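Local structure of TRAP dicarboxylate transporter-DctP subunit (Desulfovibrio salexigens, 4N6D) at residues L110-T115 / S327-L332; S150-K155 / D162-L167; G173-I178 / T228-Y233; L179-A184 / D302-L307; K204-S209 / E220-E225. The protein probably binds a small organic acid in the periplasm and hands it to the membrane components of a TRAP transporter. All coordinates share one frame; numbering follows the deposited sequence.

How the interactions relate
From the N terminus, residues 110-115 open interaction 1, whose loop closes only at 327-332, so the other four contacts all lie nested within it. Interaction 2 comes next, closing a short loop between strand 151-154 and the turn at 162-167. Helix 173-181 then opens interactions 3 and 4 in succession. Interaction 5, between 204-209 and 220-225, is complete before either of these closes and is nested in both. Interaction 3 closes at 228-233 and interaction 4 at 302-307, so these two cross. Interactions 2 and 5 both reach the four-stranded sheet, interactions 3 and 4 fasten helix 173-181 to the connection 228-233 and to helix 294-317, and interaction 1 brings in helix 322-337.

Interaction 1: L110-T115 / S327-L332; sequences LPLGFT and SDVEEL
Val329 presents its CG1 methyl to two side chains of 110-115 at once. It lies 3.7 Å from Leu112 CD1, and it meets Phe114 CE1 at 3.6 Å, arriving at the edge of the ring and in its plane. With CG1 anti to the backbone N (chi1 169°), the branched valine pushes this methyl out from the helix toward the loop, and both partners cross it at about a right angle. Beside this apolar patch a water bridges the loop carbonyl and the helix's carboxylate, donating to Leu112 O (2.8 Å) and to Glu330 OE1 (2.7 Å); it thus reconciles two acceptors that could not bond directly. The carboxylate is steadied in turn by a salt bridge from Glu330 OE2 to Arg333. Between Leu112 and Phe114 the chain turns at Gly113, whose positive phi (86°) would drive a side chain against the preceding carbonyl oxygen. Phe114 also meets the ring of Phe108, with the planes at about 45°. The loop between strand 90-94 and helix 117-131 is thereby packed on helix 322-337, while Leu112 also touches Ile308 of helix 294-317 and Phe114 lies against Ala123 of helix 117-131.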
# COMPACT_ATOMS: atom_id res chain seq x y z
N LEU A 110 1.63 4.82 -8.37
CA LEU A 110 1.66 6.17 -8.88
C LEU A 110 0.68 7.05 -8.11
O LEU A 110 -0.26 6.56 -7.50
CB LEU A 110 1.22 6.17 -10.36
CG LEU A 110 2.13 5.40 -11.28
CD1 LEU A 110 1.50 5.26 -12.68
CD2 LEU A 110 3.50 6.05 -11.35
N PRO A 111 0.87 8.36 -8.18
CA PRO A 111 -0.11 9.30 -7.62
C PRO A 111 -1.35 9.36 -8.48
O PRO A 111 -1.36 10.06 -9.50
CB PRO A 111 0.64 10.63 -7.61
CG PRO A 111 1.69 10.48 -8.69
CD PRO A 111 2.08 9.03 -8.69
N LEU A 112 -2.39 8.64 -8.08
CA LEU A 112 -3.57 8.46 -8.90
C LEU A 112 -4.83 8.92 -8.19
O LEU A 112 -5.93 8.68 -8.68
CB LEU A 112 -3.72 7.01 -9.34
CG LEU A 112 -2.60 6.51 -10.27
CD1 LEU A 112 -2.90 5.12 -10.74
CD2 LEU A 112 -2.42 7.42 -11.48
N GLY A 113 -4.67 9.60 -7.07
CA GLY A 113 -5.79 10.22 -6.39
C GLY A 113 -6.57 9.36 -5.42
O GLY A 113 -7.62 9.78 -4.96
N PHE A 114 -6.09 8.16 -5.09
CA PHE A 114 -6.80 7.35 -4.10
C PHE A 114 -6.70 7.98 -2.72
O PHE A 114 -5.66 8.49 -2.34
CB PHE A 114 -6.25 5.91 -4.08
CG PHE A 114 -6.76 5.08 -5.23
CD1 PHE A 114 -6.10 5.09 -6.46
CD2 PHE A 114 -7.92 4.34 -5.10
CE1 PHE A 114 -6.58 4.36 -7.53
CE2 PHE A 114 -8.41 3.59 -6.17
CZ PHE A 114 -7.74 3.61 -7.38
N THR A 115 -7.80 7.94 -1.97
CA THR A 115 -7.84 8.65 -0.68
C THR A 115 -8.07 7.72 0.50
O THR A 115 -8.28 8.19 1.63
CB THR A 115 -8.95 9.71 -0.69
OG1 THR A 115 -10.21 9.07 -0.90
CG2 THR A 115 -8.72 10.72 -1.80
N SER A 327 -6.93 4.56 -17.48
CA SER A 327 -8.36 4.85 -17.60
C SER A 327 -9.15 3.94 -16.68
O SER A 327 -10.01 4.38 -15.91
CB SER A 327 -8.84 4.62 -19.02
OG SER A 327 -8.29 5.57 -19.90
N ASP A 328 -8.88 2.65 -16.78
CA ASP A 328 -9.59 1.68 -15.96
C ASP A 328 -9.40 1.91 -14.47
O ASP A 328 -10.33 1.72 -13.68
CB ASP A 328 -9.17 0.27 -16.33
CG ASP A 328 -9.70 -0.17 -17.67
OD1 ASP A 328 -10.59 0.52 -18.21
OD2 ASP A 328 -9.24 -1.24 -18.16
N VAL A 329 -8.22 2.36 -14.07
CA VAL A 329 -7.93 2.62 -12.66
C VAL A 329 -8.82 3.76 -12.17
O VAL A 329 -9.38 3.68 -11.08
CB VAL A 329 -6.45 2.94 -12.43
CG1 VAL A 329 -6.20 3.47 -11.02
CG2 VAL A 329 -5.62 1.67 -12.64
N GLU A 330 -8.95 4.82 -12.96
CA GLU A 330 -9.79 5.95 -12.53
C GLU A 330 -11.26 5.53 -12.42
O GLU A 330 -11.99 5.98 -11.52
CB GLU A 330 -9.64 7.15 -13.48
CG GLU A 330 -10.60 8.32 -13.20
CD GLU A 330 -10.34 9.08 -11.90
OE1 GLU A 330 -9.39 8.77 -11.15
OE2 GLU A 330 -11.09 10.04 -11.66
N GLU A 331 -11.69 4.69 -13.34
CA GLU A 331 -13.06 4.18 -13.29
C GLU A 331 -13.27 3.44 -11.97
O GLU A 331 -14.30 3.61 -11.31
CB GLU A 331 -13.36 3.28 -14.49
CG GLU A 331 -14.75 2.61 -14.44
CD GLU A 331 -15.08 1.77 -15.65
OE1 GLU A 331 -14.16 1.40 -16.41
OE2 GLU A 331 -16.29 1.48 -15.86
N LEU A 332 -12.30 2.62 -11.58
CA LEU A 332 -12.38 1.87 -10.33
C LEU A 332 -12.29 2.79 -9.11
O LEU A 332 -12.97 2.55 -8.11
CB LEU A 332 -11.28 0.79 -10.29
CG LEU A 332 -11.50 -0.32 -11.32
CD1 LEU A 332 -10.25 -1.16 -11.43
CD2 LEU A 332 -12.69 -1.19 -10.94
O HOH W 1 -6.98 7.52 -11.04

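Interaction 2: S150-K155 / D162-L167; sequences SNIMTK and DDLKGL
Ile152 and Leu164 both hold their first side-chain branch beside the backbone N, with CG1 of the isoleucine at chi1 -62° and CG of the leucine at -79°, and both continue in an extended second torsion. The two chains therefore reach toward each other and meet tip to tip, Ile152 CD1 lying 4.2 Å from Leu164 CD2. Two residues along the strand, Thr154 turns its methyl the same way: CG2 touches Leu167 CD2 at 4.1 Å, the side chains slanting across one another. The hydroxyl of this threonine is used differently, since Thr154 OG1 hydrogen-bonds to the carbonyl of Val156. A beta-branched residue suits both strand positions, and in Thr154 it serves an apolar and a polar neighbour at once.

The two leucines are the ends of a type II beta turn, closed by the bond from Leu167 N to Leu164 O (3.0 Å). Lys165 and Gly166 form its corners, and glycine readily adopts the positive phi of the second one; the turn brings Leu164 and Leu167 close enough to face one strand together. That strand, 151-154, is an inner member of a four-stranded mixed sheet, with antiparallel neighbours 205-208 and 224-226. Its alternation sends Met153 to helix 212-215, whereas Ile152 also touches Phe207. On the turn, Leu164 packs further against Leu182 and Val158. Just before it, Asp163 OD2 accepts a hydrogen bond from Arg159 N, and from Leu167 the chain runs directly into strand 168-170.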
# COMPACT_ATOMS: atom_id res chain seq x y z
N SER A 150 0.06 7.99 1.30
CA SER A 150 1.18 8.75 1.87
C SER A 150 0.84 10.21 1.98
O SER A 150 0.33 10.80 1.03
CB SER A 150 2.38 8.57 0.97
OG SER A 150 2.75 7.19 0.95
N ASN A 151 1.19 10.78 3.12
CA ASN A 151 0.88 12.15 3.49
C ASN A 151 2.11 12.79 4.15
O ASN A 151 3.08 12.10 4.49
CB ASN A 151 -0.29 12.15 4.45
CG ASN A 151 -1.59 11.75 3.78
OD1 ASN A 151 -2.05 12.43 2.87
ND2 ASN A 151 -2.21 10.68 4.25
N ILE A 152 2.06 14.11 4.31
CA ILE A 152 3.22 14.85 4.80
C ILE A 152 2.97 15.25 6.24
O ILE A 152 2.02 15.97 6.53
CB ILE A 152 3.45 16.09 3.92
CG1 ILE A 152 3.75 15.64 2.49
CG2 ILE A 152 4.61 16.94 4.46
CD1 ILE A 152 3.87 16.77 1.48
N MET A 153 3.84 14.77 7.14
CA MET A 153 3.71 15.00 8.56
C MET A 153 4.95 15.78 9.01
O MET A 153 6.08 15.33 8.82
CB MET A 153 3.65 13.67 9.28
CG MET A 153 2.39 12.86 8.96
SD MET A 153 2.57 11.13 9.41
CE MET A 153 3.46 10.54 7.97
N THR A 154 4.73 16.94 9.61
CA THR A 154 5.82 17.89 9.82
C THR A 154 5.80 18.62 11.17
O THR A 154 4.77 18.67 11.85
CB THR A 154 5.80 18.99 8.73
OG1 THR A 154 4.50 19.60 8.69
CG2 THR A 154 6.15 18.42 7.36
N LYS A 155 6.95 19.17 11.53
CA LYS A 155 7.11 19.93 12.77
C LYS A 155 6.43 21.28 12.70
O LYS A 155 5.90 21.76 13.70
CB LYS A 155 8.60 20.16 13.07
CG LYS A 155 9.38 18.88 13.27
CD LYS A 155 10.85 19.14 13.59
CE LYS A 155 11.02 20.05 14.77
NZ LYS A 155 12.48 20.29 15.00
N ASP A 162 4.52 26.77 -1.10
CA ASP A 162 5.66 27.58 -0.75
C ASP A 162 6.30 27.05 0.53
O ASP A 162 7.51 27.09 0.69
CB ASP A 162 5.27 29.05 -0.61
CG ASP A 162 6.47 29.96 -0.38
OD1 ASP A 162 7.33 30.06 -1.28
OD2 ASP A 162 6.53 30.60 0.69
N ASP A 163 5.47 26.50 1.42
CA ASP A 163 5.96 25.95 2.69
C ASP A 163 6.86 24.71 2.49
O ASP A 163 7.63 24.37 3.38
CB ASP A 163 4.80 25.57 3.60
CG ASP A 163 4.04 26.77 4.11
OD1 ASP A 163 4.64 27.86 4.26
OD2 ASP A 163 2.83 26.62 4.39
N LEU A 164 6.77 24.06 1.33
CA LEU A 164 7.60 22.89 1.02
C LEU A 164 8.96 23.25 0.45
O LEU A 164 9.85 22.41 0.41
CB LEU A 164 6.91 21.95 0.04
CG LEU A 164 5.84 21.02 0.62
CD1 LEU A 164 5.20 20.24 -0.48
CD2 LEU A 164 6.43 20.08 1.67
N LYS A 165 9.13 24.50 0.01
CA LYS A 165 10.37 24.88 -0.67
C LYS A 165 11.54 24.71 0.25
O LYS A 165 11.62 25.35 1.30
CB LYS A 165 10.32 26.32 -1.17
CG LYS A 165 9.18 26.64 -2.13
CD LYS A 165 9.21 25.79 -3.39
CE LYS A 165 8.25 26.34 -4.43
NZ LYS A 165 8.06 25.41 -5.56
N GLY A 166 12.46 23.84 -0.13
CA GLY A 166 13.68 23.64 0.64
C GLY A 166 13.47 22.88 1.93
O GLY A 166 14.39 22.77 2.74
N LEU A 167 12.27 22.32 2.12
CA LEU A 167 11.96 21.64 3.38
C LEU A 167 12.54 20.23 3.38
O LEU A 167 12.24 19.45 2.49
CB LEU A 167 10.45 21.54 3.59
CG LEU A 167 10.04 21.07 4.98
CD1 LEU A 167 10.36 22.11 6.03
CD2 LEU A 167 8.56 20.76 5.00

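Interaction 3: G173-I178 / T228-Y233; sequences GILSKI and TNTAVY
Tyr233 OH lies 2.6 Å from a water that also takes a weak bond from Leu175 N, 3.4 Å away. This amide belongs to the N-terminal turn of helix 173-181, where no earlier helical carbonyl need claim it, and the water links it to the phenol. The same hydroxyl oxygen rests against Leu175 CD1 at 3.5 Å, the tyrosine and leucine slanting past each other.

The second methyl of that leucine, Leu175 CD2, reaches Thr230 CG2 at 4.0 Å. Ile178, one turn on, comes to the threonine tip to tip: Ile178 CD1 is 3.4 Å from Thr230 CG2, closer than carbons usually pack. Residues 228-233 connect strand 224-226 of the four-stranded sheet to strand 234-240 of the five-stranded one. Such a crossing is consistent with the interdomain connections of periplasmic binding proteins, and Ser150, which bonds through its backbone to Thr230 and Ala231, lies on a second crossing beside it.

A threonine suits this corner because it offers a methyl to the helix and a hydroxyl to its own loop. Its CG2 stands anti to the backbone N and faces the helix, leaving Thr230 OG1 (chi1 -65°) to pair with Thr228 OG1 at 2.8 Å. Phe207 of strand 205-208 also packs on Leu175 and Thr230.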
# COMPACT_ATOMS: atom_id res chain seq x y z
N GLY A 173 12.33 6.34 -2.58
CA GLY A 173 11.58 5.89 -3.75
C GLY A 173 10.77 6.99 -4.42
O GLY A 173 11.26 8.09 -4.67
N ILE A 174 9.53 6.67 -4.80
CA ILE A 174 8.73 7.63 -5.57
C ILE A 174 8.40 8.88 -4.78
O ILE A 174 8.24 9.96 -5.35
CB ILE A 174 7.43 6.99 -6.10
CG1 ILE A 174 6.81 7.89 -7.17
CG2 ILE A 174 6.43 6.75 -5.01
CD1 ILE A 174 5.79 7.16 -7.97
N LEU A 175 8.27 8.75 -3.47
CA LEU A 175 7.95 9.92 -2.64
C LEU A 175 9.10 10.93 -2.65
O LEU A 175 8.87 12.13 -2.62
CB LEU A 175 7.62 9.50 -1.22
CG LEU A 175 6.36 8.65 -1.07
CD1 LEU A 175 6.14 8.35 0.40
CD2 LEU A 175 5.14 9.33 -1.67
N SER A 176 10.34 10.45 -2.70
CA SER A 176 11.46 11.37 -2.84
C SER A 176 11.37 12.11 -4.17
O SER A 176 11.60 13.31 -4.24
CB SER A 176 12.80 10.64 -2.75
OG SER A 176 13.02 10.21 -1.43
N LYS A 177 11.03 11.38 -5.23
CA LYS A 177 10.95 11.99 -6.55
C LYS A 177 9.90 13.09 -6.52
O LYS A 177 10.12 14.19 -7.06
CB LYS A 177 10.65 10.94 -7.62
CG LYS A 177 11.81 10.02 -7.94
CD LYS A 177 11.41 8.92 -8.92
CE LYS A 177 12.60 8.38 -9.67
NZ LYS A 177 13.19 9.40 -10.59
N ILE A 178 8.76 12.79 -5.90
CA ILE A 178 7.69 13.77 -5.76
C ILE A 178 8.15 15.00 -4.99
O ILE A 178 7.96 16.14 -5.42
CB ILE A 178 6.46 13.13 -5.15
CG1 ILE A 178 5.87 12.12 -6.14
CG2 ILE A 178 5.44 14.19 -4.76
CD1 ILE A 178 4.81 11.23 -5.56
N THR A 228 -2.17 15.07 1.67
CA THR A 228 -1.94 15.17 0.24
C THR A 228 -2.48 13.96 -0.53
O THR A 228 -2.67 14.03 -1.75
CB THR A 228 -0.45 15.27 -0.06
OG1 THR A 228 0.22 14.15 0.54
CG2 THR A 228 0.14 16.56 0.47
N ASN A 229 -2.72 12.85 0.17
CA ASN A 229 -3.21 11.62 -0.46
C ASN A 229 -2.39 11.28 -1.70
O ASN A 229 -2.92 11.06 -2.80
CB ASN A 229 -4.71 11.72 -0.79
CG ASN A 229 -5.59 11.41 0.40
OD1 ASN A 229 -5.28 10.51 1.19
ND2 ASN A 229 -6.65 12.19 0.58
N THR A 230 -1.09 11.18 -1.51
CA THR A 230 -0.19 11.18 -2.66
C THR A 230 -0.21 9.88 -3.46
O THR A 230 -0.44 9.89 -4.66
CB THR A 230 1.22 11.57 -2.22
OG1 THR A 230 1.18 12.92 -1.75
CG2 THR A 230 2.18 11.48 -3.38
N ALA A 231 0.01 8.76 -2.80
CA ALA A 231 0.10 7.48 -3.48
C ALA A 231 -0.04 6.43 -2.40
O ALA A 231 0.16 6.73 -1.23
CB ALA A 231 1.46 7.32 -4.18
N VAL A 232 -0.30 5.19 -2.82
CA VAL A 232 -0.29 4.04 -1.93
C VAL A 232 0.78 3.03 -2.38
O VAL A 232 1.36 3.16 -3.46
CB VAL A 232 -1.67 3.31 -1.91
CG1 VAL A 232 -2.82 4.24 -1.47
CG2 VAL A 232 -1.98 2.72 -3.28
N TYR A 233 1.04 2.05 -1.53
CA TYR A 233 1.89 0.92 -1.86
C TYR A 233 1.02 -0.32 -2.05
O TYR A 233 0.31 -0.71 -1.12
CB TYR A 233 2.89 0.63 -0.74
CG TYR A 233 3.85 1.76 -0.53
CD1 TYR A 233 4.98 1.89 -1.33
CD2 TYR A 233 3.62 2.70 0.45
CE1 TYR A 233 5.85 2.95 -1.15
CE2 TYR A 233 4.49 3.76 0.64
CZ TYR A 233 5.60 3.87 -0.16
OH TYR A 233 6.47 4.93 0.03
O HOH W 2 8.15 5.81 -1.69

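Interaction 4: L179-A184 / D302-L307; sequences LESLGA and DKTLPL
Lys303 lies along the end of helix 173-181, beginning with CB, which sits 4.1 Å from Ser181 OG. CG follows past the carbonyl oxygen of the same serine, and Lys303 CD comes to Leu182 CD2 at 3.8 Å, the two side chains running at a slant. Beyond CB the chain is extended through chi2 and chi3 and bends at the last torsion (chi4 -74°), which brings NZ to a water. Lys303 NZ donates to that water over 2.9 Å, and the water donates to Ser181 O at 2.8 Å. A lysine suits the site because its methylenes cover a leucine while its charge lies near a helix C terminus, whose carbonyls probably welcome it.

That terminus is a Schellman motif: Ala184 N bonds to Leu179 O and Gly183 N to Glu180 O, with Gly183 as the C-prime residue at positive phi, a conformation suited to glycine. Ser181 returns its hydroxyl to Ile178 O, and from there Ser181 OG also touches Thr304 CG2 at 3.6 Å. Thr304 OG1 similarly folds back to Ile300 O. Helix 294-317 is kinked just beyond: Pro306 has no N-H to offer, and Leu307 N bonds to Thr304 O instead of to the turn before; the Leu307 side chain packs on Ile174 and Ile178.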
# COMPACT_ATOMS: atom_id res chain seq x y z
N LEU A 179 8.80 14.79 -3.85
CA LEU A 179 9.32 15.93 -3.10
C LEU A 179 10.28 16.78 -3.93
O LEU A 179 10.24 18.01 -3.86
CB LEU A 179 10.02 15.45 -1.83
CG LEU A 179 9.09 14.94 -0.74
CD1 LEU A 179 9.91 14.26 0.35
CD2 LEU A 179 8.27 16.08 -0.17
N GLU A 180 11.18 16.14 -4.67
CA GLU A 180 12.13 16.89 -5.48
C GLU A 180 11.34 17.75 -6.47
O GLU A 180 11.66 18.93 -6.66
CB GLU A 180 13.11 15.97 -6.21
CG GLU A 180 14.27 16.72 -6.87
CD GLU A 180 15.17 17.43 -5.86
OE1 GLU A 180 15.49 16.82 -4.81
OE2 GLU A 180 15.56 18.59 -6.12
N SER A 181 10.32 17.17 -7.08
CA SER A 181 9.54 17.90 -8.09
C SER A 181 8.79 19.09 -7.50
O SER A 181 8.44 20.03 -8.22
CB SER A 181 8.58 16.97 -8.84
OG SER A 181 7.37 16.74 -8.11
N LEU A 182 8.53 19.04 -6.20
CA LEU A 182 7.83 20.14 -5.51
C LEU A 182 8.80 21.13 -4.87
O LEU A 182 8.39 22.04 -4.16
CB LEU A 182 6.90 19.57 -4.44
CG LEU A 182 5.82 18.63 -4.97
CD1 LEU A 182 4.94 18.17 -3.84
CD2 LEU A 182 4.98 19.30 -6.05
N GLY A 183 10.10 20.97 -5.12
CA GLY A 183 11.07 21.91 -4.62
C GLY A 183 11.51 21.67 -3.19
O GLY A 183 12.19 22.51 -2.60
N ALA A 184 11.14 20.52 -2.63
CA ALA A 184 11.50 20.15 -1.27
C ALA A 184 12.80 19.37 -1.29
O ALA A 184 13.34 19.09 -2.36
CB ALA A 184 10.39 19.31 -0.64
N ASP A 302 0.34 18.47 -11.87
CA ASP A 302 1.05 18.90 -13.06
C ASP A 302 2.53 18.59 -12.93
O ASP A 302 3.17 18.19 -13.89
CB ASP A 302 0.86 20.40 -13.29
CG ASP A 302 -0.57 20.78 -13.59
OD1 ASP A 302 -1.40 19.88 -13.86
OD2 ASP A 302 -0.88 22.00 -13.56
N LYS A 303 3.07 18.78 -11.72
CA LYS A 303 4.50 18.61 -11.50
C LYS A 303 4.88 17.15 -11.44
O LYS A 303 6.06 16.82 -11.61
CB LYS A 303 4.93 19.34 -10.22
CG LYS A 303 4.95 20.87 -10.40
CD LYS A 303 5.00 21.58 -9.05
CE LYS A 303 5.02 23.11 -9.17
NZ LYS A 303 6.33 23.66 -9.65
N THR A 304 3.91 16.28 -11.19
CA THR A 304 4.22 14.86 -11.00
C THR A 304 3.76 14.03 -12.21
O THR A 304 3.95 12.83 -12.26
CB THR A 304 3.66 14.28 -9.66
OG1 THR A 304 2.24 14.37 -9.60
CG2 THR A 304 4.26 14.99 -8.46
N LEU A 305 3.19 14.69 -13.21
CA LEU A 305 2.79 13.98 -14.43
C LEU A 305 3.94 13.18 -15.08
O LEU A 305 3.70 12.08 -15.59
CB LEU A 305 2.14 14.95 -15.43
CG LEU A 305 1.41 14.31 -16.62
CD1 LEU A 305 0.44 13.21 -16.19
CD2 LEU A 305 0.67 15.38 -17.39
N PRO A 306 5.19 13.67 -15.04
CA PRO A 306 6.30 12.86 -15.56
C PRO A 306 6.43 11.46 -14.95
O PRO A 306 6.92 10.55 -15.63
CB PRO A 306 7.53 13.71 -15.26
CG PRO A 306 6.99 15.13 -15.22
CD PRO A 306 5.62 15.03 -14.65
N LEU A 307 5.99 11.27 -13.70
CA LEU A 307 6.11 9.94 -13.08
C LEU A 307 5.13 8.99 -13.77
O LEU A 307 5.43 7.83 -13.97
CB LEU A 307 5.82 10.00 -11.58
CG LEU A 307 6.82 10.86 -10.81
CD1 LEU A 307 6.44 10.98 -9.33
CD2 LEU A 307 8.23 10.28 -10.93
O HOH W 3 8.45 22.85 -7.86

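Interaction 5: K204-S209 / E220-E225; sequences KGLFSS and EICRYE
Cys222 points its side chain at strand 205-208, and the sulfur meets two consecutive residues there. Leu206 CD2 approaches Cys222 SG at 4.2 Å from the flank, its line of approach lying nearly square to the CB-SG bond, while Gly205 CA lies 4.3 Å from SG, further round toward the end of that bond. Leu206 holds CG between its backbone N and carbonyl carbon (chi1 72°), and CD2 is the branch turned to the thiol. Gly205, fully extended, keeps the backbone bare beside the sulfur. A cysteine fits this buried place, its sulfur small and weakly polar enough to lie among apolar groups; Leu198 of helix 194-200 touches it as well.

The loop carrying Cys222 is shaped by Arg223, which grips Glu220 O side-on with two nitrogens. Arg223 NE and NH2 are each 3.0 Å from Glu220 O, and the oxygen lies only 8° out of the guanidinium plane. The two donors use it unequally: NH2 comes in the carbonyl plane on a lone pair, whereas NE stands 55° above that plane.

Strand 151-154 runs between 205-208 and 224-226, and Cys222 reaches Leu206 over the face of that strand, close to its last residue, Thr154; Leu206 bonds through its backbone to Met153. Arg223 and Tyr224 both face Thr154, a classic beta bulge between strands 224-226 and 151-154 at the point where the loop from Glu220 joins the four-stranded mixed sheet.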
# COMPACT_ATOMS: atom_id res chain seq x y z
N LYS A 204 12.63 17.73 8.83
CA LYS A 204 11.64 18.51 9.54
C LYS A 204 10.26 17.88 9.34
O LYS A 204 9.25 18.48 9.68
CB LYS A 204 11.67 19.96 9.08
CG LYS A 204 13.04 20.66 9.35
CD LYS A 204 13.04 22.10 8.87
CE LYS A 204 14.29 22.84 9.29
NZ LYS A 204 15.53 22.25 8.74
N GLY A 205 10.24 16.66 8.81
CA GLY A 205 9.01 15.89 8.71
C GLY A 205 9.25 14.59 7.97
O GLY A 205 10.39 14.25 7.64
N LEU A 206 8.18 13.86 7.71
CA LEU A 206 8.30 12.65 6.92
C LEU A 206 7.10 12.45 6.02
O LEU A 206 6.04 13.03 6.23
CB LEU A 206 8.55 11.43 7.81
CG LEU A 206 7.43 10.87 8.68
CD1 LEU A 206 7.84 9.51 9.21
CD2 LEU A 206 7.11 11.78 9.83
N PHE A 207 7.31 11.63 5.00
CA PHE A 207 6.30 11.36 3.98
C PHE A 207 5.97 9.88 4.12
O PHE A 207 6.78 9.00 3.75
CB PHE A 207 6.90 11.65 2.61
CG PHE A 207 5.90 12.13 1.57
CD1 PHE A 207 4.54 11.89 1.69
CD2 PHE A 207 6.37 12.79 0.45
CE1 PHE A 207 3.65 12.35 0.68
CE2 PHE A 207 5.51 13.24 -0.54
CZ PHE A 207 4.15 13.01 -0.43
N SER A 208 4.82 9.60 4.70
CA SER A 208 4.42 8.23 4.99
C SER A 208 2.92 8.19 5.27
O SER A 208 2.23 9.19 5.22
CB SER A 208 5.20 7.72 6.20
OG SER A 208 5.12 6.31 6.29
N SER A 209 2.39 7.01 5.57
CA SER A 209 1.00 6.97 5.96
C SER A 209 0.84 7.40 7.42
O SER A 209 1.78 7.32 8.23
CB SER A 209 0.36 5.60 5.69
OG SER A 209 1.08 4.57 6.29
N GLU A 220 4.46 13.06 18.51
CA GLU A 220 5.04 13.84 19.59
C GLU A 220 5.82 15.01 19.02
O GLU A 220 5.86 16.09 19.60
CB GLU A 220 5.95 13.01 20.50
CG GLU A 220 6.47 13.82 21.69
CD GLU A 220 6.96 12.95 22.82
OE1 GLU A 220 7.24 11.76 22.58
OE2 GLU A 220 7.08 13.47 23.96
N ILE A 221 6.44 14.78 17.87
CA ILE A 221 7.30 15.75 17.23
C ILE A 221 6.61 16.47 16.07
O ILE A 221 6.76 17.69 15.93
CB ILE A 221 8.56 15.05 16.70
CG1 ILE A 221 9.33 14.41 17.85
CG2 ILE A 221 9.43 16.05 15.95
CD1 ILE A 221 10.50 13.57 17.38
N CYS A 222 5.86 15.73 15.26
CA CYS A 222 5.23 16.29 14.07
C CYS A 222 3.75 16.42 14.31
O CYS A 222 3.02 15.45 14.16
CB CYS A 222 5.43 15.39 12.86
SG CYS A 222 7.16 15.10 12.48
N ARG A 223 3.32 17.63 14.66
CA ARG A 223 1.94 17.85 15.05
C ARG A 223 1.09 18.54 14.00
O ARG A 223 -0.00 18.99 14.32
CB ARG A 223 1.93 18.66 16.35
CG ARG A 223 2.68 17.91 17.44
CD ARG A 223 2.51 18.49 18.80
NE ARG A 223 3.39 17.79 19.73
CZ ARG A 223 3.40 17.98 21.04
NH1 ARG A 223 2.54 18.83 21.59
NH2 ARG A 223 4.25 17.31 21.80
N TYR A 224 1.62 18.64 12.78
CA TYR A 224 0.89 19.19 11.64
C TYR A 224 0.91 18.17 10.51
O TYR A 224 1.98 17.76 10.04
CB TYR A 224 1.47 20.53 11.18
CG TYR A 224 1.44 21.51 12.31
CD1 TYR A 224 0.32 22.28 12.55
CD2 TYR A 224 2.53 21.65 13.16
CE1 TYR A 224 0.26 23.17 13.60
CE2 TYR A 224 2.49 22.54 14.22
CZ TYR A 224 1.34 23.29 14.43
OH TYR A 224 1.27 24.19 15.46
N GLU A 225 -0.28 17.74 10.12
CA GLU A 225 -0.42 16.63 9.21
C GLU A 225 -1.14 17.14 7.97
O GLU A 225 -2.34 17.49 8.02
CB GLU A 225 -1.23 15.51 9.87
CG GLU A 225 -1.13 15.43 11.40
CD GLU A 225 0.30 15.26 11.93
OE1 GLU A 225 1.22 14.98 11.13
OE2 GLU A 225 0.50 15.42 13.17